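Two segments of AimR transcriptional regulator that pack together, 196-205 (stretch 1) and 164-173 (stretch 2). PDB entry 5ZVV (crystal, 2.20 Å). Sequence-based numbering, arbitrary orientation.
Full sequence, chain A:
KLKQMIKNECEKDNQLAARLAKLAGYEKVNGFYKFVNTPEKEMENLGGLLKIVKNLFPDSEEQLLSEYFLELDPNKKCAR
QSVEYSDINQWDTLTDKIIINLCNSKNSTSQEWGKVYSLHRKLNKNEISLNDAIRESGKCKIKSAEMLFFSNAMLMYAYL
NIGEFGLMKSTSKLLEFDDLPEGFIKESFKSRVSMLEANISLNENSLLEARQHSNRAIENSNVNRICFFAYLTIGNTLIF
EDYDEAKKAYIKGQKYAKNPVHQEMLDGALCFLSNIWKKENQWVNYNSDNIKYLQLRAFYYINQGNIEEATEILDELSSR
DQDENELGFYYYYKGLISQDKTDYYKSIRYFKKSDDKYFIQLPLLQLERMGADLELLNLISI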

# COMPACT_ATOMS: atom_id res chain seq x y z
N LEU A 196 -2.88 -4.18 -16.87
CA LEU A 196 -2.49 -3.80 -15.51
C LEU A 196 -1.83 -4.97 -14.79
O LEU A 196 -0.75 -4.82 -14.20
CB LEU A 196 -3.71 -3.30 -14.74
CG LEU A 196 -4.15 -1.90 -15.19
CD1 LEU A 196 -5.49 -1.50 -14.58
CD2 LEU A 196 -3.08 -0.88 -14.83
N GLU A 197 -2.45 -6.15 -14.84
CA GLU A 197 -1.86 -7.32 -14.19
C GLU A 197 -0.58 -7.76 -14.88
O GLU A 197 0.30 -8.33 -14.23
CB GLU A 197 -2.87 -8.46 -14.16
CG GLU A 197 -4.03 -8.21 -13.22
CD GLU A 197 -5.08 -9.29 -13.28
OE1 GLU A 197 -5.20 -9.94 -14.35
OE2 GLU A 197 -5.78 -9.50 -12.27
N ALA A 198 -0.45 -7.52 -16.19
CA ALA A 198 0.79 -7.84 -16.87
C ALA A 198 1.95 -7.02 -16.31
O ALA A 198 3.03 -7.55 -16.05
CB ALA A 198 0.65 -7.60 -18.38
N ASN A 199 1.73 -5.71 -16.11
CA ASN A 199 2.79 -4.89 -15.54
C ASN A 199 3.04 -5.24 -14.08
O ASN A 199 4.19 -5.22 -13.62
CB ASN A 199 2.45 -3.41 -15.70
CG ASN A 199 2.54 -2.95 -17.14
OD1 ASN A 199 3.33 -3.47 -17.93
ND2 ASN A 199 1.73 -1.96 -17.49
N ILE A 200 1.99 -5.59 -13.33
CA ILE A 200 2.17 -6.08 -11.97
C ILE A 200 3.10 -7.29 -11.97
O ILE A 200 4.05 -7.38 -11.18
CB ILE A 200 0.82 -6.42 -11.32
CG1 ILE A 200 -0.00 -5.15 -11.07
CG2 ILE A 200 1.03 -7.18 -10.02
CD1 ILE A 200 -1.37 -5.43 -10.50
N SER A 201 2.83 -8.25 -12.87
CA SER A 201 3.61 -9.48 -12.90
C SER A 201 5.05 -9.21 -13.30
O SER A 201 5.98 -9.79 -12.73
CB SER A 201 2.96 -10.49 -13.84
OG SER A 201 1.64 -10.78 -13.42
N LEU A 202 5.26 -8.34 -14.30
CA LEU A 202 6.62 -8.01 -14.70
C LEU A 202 7.38 -7.36 -13.55
O LEU A 202 8.57 -7.63 -13.35
CB LEU A 202 6.61 -7.09 -15.92
CG LEU A 202 7.95 -6.67 -16.52
CD1 LEU A 202 7.82 -6.50 -18.02
CD2 LEU A 202 8.46 -5.37 -15.91
N ASN A 203 6.72 -6.48 -12.79
CA ASN A 203 7.40 -5.80 -11.70
C ASN A 203 7.87 -6.77 -10.63
O ASN A 203 8.89 -6.53 -9.97
CB ASN A 203 6.49 -4.73 -11.09
CG ASN A 203 7.21 -3.84 -10.11
OD1 ASN A 203 8.04 -3.01 -10.49
ND2 ASN A 203 6.91 -4.00 -8.82
N GLU A 204 7.14 -7.88 -10.44
CA GLU A 204 7.50 -8.90 -9.46
C GLU A 204 8.43 -9.95 -10.03
O GLU A 204 8.67 -10.97 -9.36
CB GLU A 204 6.24 -9.57 -8.92
CG GLU A 204 5.34 -8.65 -8.11
CD GLU A 204 3.97 -9.24 -7.89
OE1 GLU A 204 3.72 -10.37 -8.37
OE2 GLU A 204 3.14 -8.58 -7.23
N ASN A 205 8.96 -9.74 -11.23
CA ASN A 205 9.84 -10.70 -11.90
C ASN A 205 9.14 -12.04 -12.12
O ASN A 205 9.77 -13.10 -12.05
CB ASN A 205 11.15 -10.89 -11.13
CG ASN A 205 12.26 -11.49 -11.98
OD1 ASN A 205 12.34 -11.23 -13.18
ND2 ASN A 205 13.10 -12.32 -11.37
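Stretch 2 (164-173) EFGLMKSTSK

The strongest polar link between the two stretches is a salt bridge near the C-terminal end of stretch 1. Lys-169 NZ donates a hydrogen bond to Glu-204 OE2 at 3.1 Å, so charge attraction and hydrogen bonding act in the same pair. Both residues have CA-to-CB bonds directed sideways to the partner stretch, and it is the length of the two side chains that brings their ends together. Lys-169 reaches out with chi angles m, t, p and t, while Glu-204 holds chi1 in m and chi2 in t. Long, flexible side chains suit this partly exposed margin, where the charged ends can meet while the aliphatic part of the lysine still packs: Lys-169 CG lies 4.0 Å from Ile-200 CG2.

The backbones that carry these groups are helical. In stretch 2, Glu-164 occupies the N-cap position and the helix runs from Phe-165 onward, its first turn closed by the hydrogen bond from Met-168 N to Glu-164 O at 3.1 Å. Stretch 1 continues a helix that began earlier in the chain and runs to Asn-203; Glu-204 is the first residue to leave helical phi/psi, and Asn-205 follows with positive phi. The N-to-C directions of the two helices make an angle of 138°, so stretch 2 runs broadly antiparallel to stretch 1 but strongly inclined to it. The axes approach to 10.9 Å, a spacing that leaves room for substantial side chains between them. The nearest CA atoms are those of Ile-200 and Phe-165, 6.9 Å apart.

From stretch 2, Phe-165, Met-168, Lys-169 and Ser-172 contribute to the interface, a spacing of three and four residues that places them along one side of a helix. Leu-196, Glu-197, Ile-200, Asn-203 and Glu-204 follow the same kind of spacing in stretch 1. The apolar centre of the contact is formed around Met-168, present as selenomethionine. The CA-to-CB bond of this residue points toward stretch 1, and its terminal CE lies 3.7 Å from Ile-200 CG1 and 3.8 Å from Leu-196 CD2. A long unbranched side chain can reach both buried aliphatic residues, and Ile-200, with 80 Å² covered, gives up more surface to the contact than any other residue.

Phe-165 also points toward stretch 1. Asn-203 ND2 lies over one face of its ring, 3.5 Å from Phe-165 CE2; the flat amide can approach the aromatic surface closely, and the hydrogen-bonding of ND2 is met elsewhere in the structure. At the other end of the contact, Ser-172 faces Glu-197, with Ser-172 CB 3.9 Å from Glu-197 OE2. The serine is small and turns its hydroxyl back to its own helix, where Ser-172 OG donates to Lys-169 O at 2.6 Å. Altogether the two stretches bury 412 Å², counting both sides: a modest contact that combines an apolar centre with an aromatic–amide approach and a peripheral salt bridge.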

# COMPACT_ATOMS: atom_id res chain seq x y z
N GLU A 164 1.82 1.84 -5.73
CA GLU A 164 1.24 1.05 -4.64
C GLU A 164 0.72 -0.26 -5.23
O GLU A 164 -0.48 -0.46 -5.40
CB GLU A 164 0.16 1.83 -3.92
CG GLU A 164 0.67 3.00 -3.08
CD GLU A 164 1.36 2.55 -1.80
OE1 GLU A 164 1.36 1.34 -1.50
OE2 GLU A 164 1.89 3.43 -1.08
N PHE A 165 1.65 -1.16 -5.54
CA PHE A 165 1.31 -2.38 -6.26
C PHE A 165 0.39 -3.28 -5.43
O PHE A 165 -0.54 -3.88 -5.97
CB PHE A 165 2.58 -3.13 -6.67
CG PHE A 165 3.46 -2.35 -7.61
CD1 PHE A 165 3.18 -2.31 -8.96
CD2 PHE A 165 4.56 -1.66 -7.13
CE1 PHE A 165 3.98 -1.59 -9.83
CE2 PHE A 165 5.37 -0.94 -7.99
CZ PHE A 165 5.08 -0.90 -9.34
N GLY A 166 0.65 -3.38 -4.13
CA GLY A 166 -0.23 -4.18 -3.28
C GLY A 166 -1.68 -3.76 -3.40
O GLY A 166 -2.56 -4.59 -3.65
N LEU A 167 -1.95 -2.46 -3.27
CA LEU A 167 -3.31 -1.97 -3.41
C LEU A 167 -3.84 -2.12 -4.82
O LEU A 167 -5.06 -2.10 -5.01
CB LEU A 167 -3.40 -0.51 -2.96
CG LEU A 167 -3.82 -0.40 -1.50
CD1 LEU A 167 -3.47 0.96 -0.96
CD2 LEU A 167 -5.31 -0.66 -1.36
N MSE A 168 -2.97 -2.26 -5.81
CA MSE A 168 -3.44 -2.64 -7.14
C MSE A 168 -4.01 -4.05 -7.03
O MSE A 168 -5.17 -4.29 -7.36
CB MSE A 168 -2.32 -2.60 -8.18
CG MSE A 168 -1.81 -1.21 -8.52
SE MSE A 168 -0.45 -1.21 -9.92
CE MSE A 168 -1.56 -1.78 -11.42
N LYS A 169 -3.17 -4.96 -6.52
CA LYS A 169 -3.53 -6.37 -6.51
C LYS A 169 -4.84 -6.59 -5.77
O LYS A 169 -5.79 -7.17 -6.32
CB LYS A 169 -2.40 -7.19 -5.89
CG LYS A 169 -1.08 -7.05 -6.64
CD LYS A 169 0.07 -7.75 -5.94
CE LYS A 169 -0.09 -9.26 -5.99
NZ LYS A 169 1.07 -9.95 -5.36
N SER A 170 -4.93 -6.10 -4.53
CA SER A 170 -6.16 -6.23 -3.76
C SER A 170 -7.35 -5.67 -4.53
O SER A 170 -8.42 -6.30 -4.57
CB SER A 170 -6.01 -5.55 -2.40
OG SER A 170 -5.82 -4.15 -2.54
N THR A 171 -7.18 -4.51 -5.18
CA THR A 171 -8.28 -3.95 -5.95
C THR A 171 -8.74 -4.92 -7.02
O THR A 171 -9.95 -5.16 -7.18
CB THR A 171 -7.87 -2.61 -6.58
OG1 THR A 171 -7.59 -1.66 -5.54
CG2 THR A 171 -8.99 -2.07 -7.46
N SER A 172 -7.80 -5.52 -7.75
CA SER A 172 -8.18 -6.44 -8.81
C SER A 172 -8.87 -7.68 -8.26
O SER A 172 -9.62 -8.33 -8.99
CB SER A 172 -6.96 -6.85 -9.65
OG SER A 172 -6.02 -7.56 -8.87
N LYS A 173 -8.65 -8.01 -6.98
CA LYS A 173 -9.33 -9.16 -6.40
C LYS A 173 -10.80 -8.87 -6.13
O LYS A 173 -11.57 -9.82 -5.91
CB LYS A 173 -8.63 -9.59 -5.11
CG LYS A 173 -7.23 -10.13 -5.35
CD LYS A 173 -6.53 -10.44 -4.04
CE LYS A 173 -5.06 -10.76 -4.27
NZ LYS A 173 -4.34 -11.02 -2.99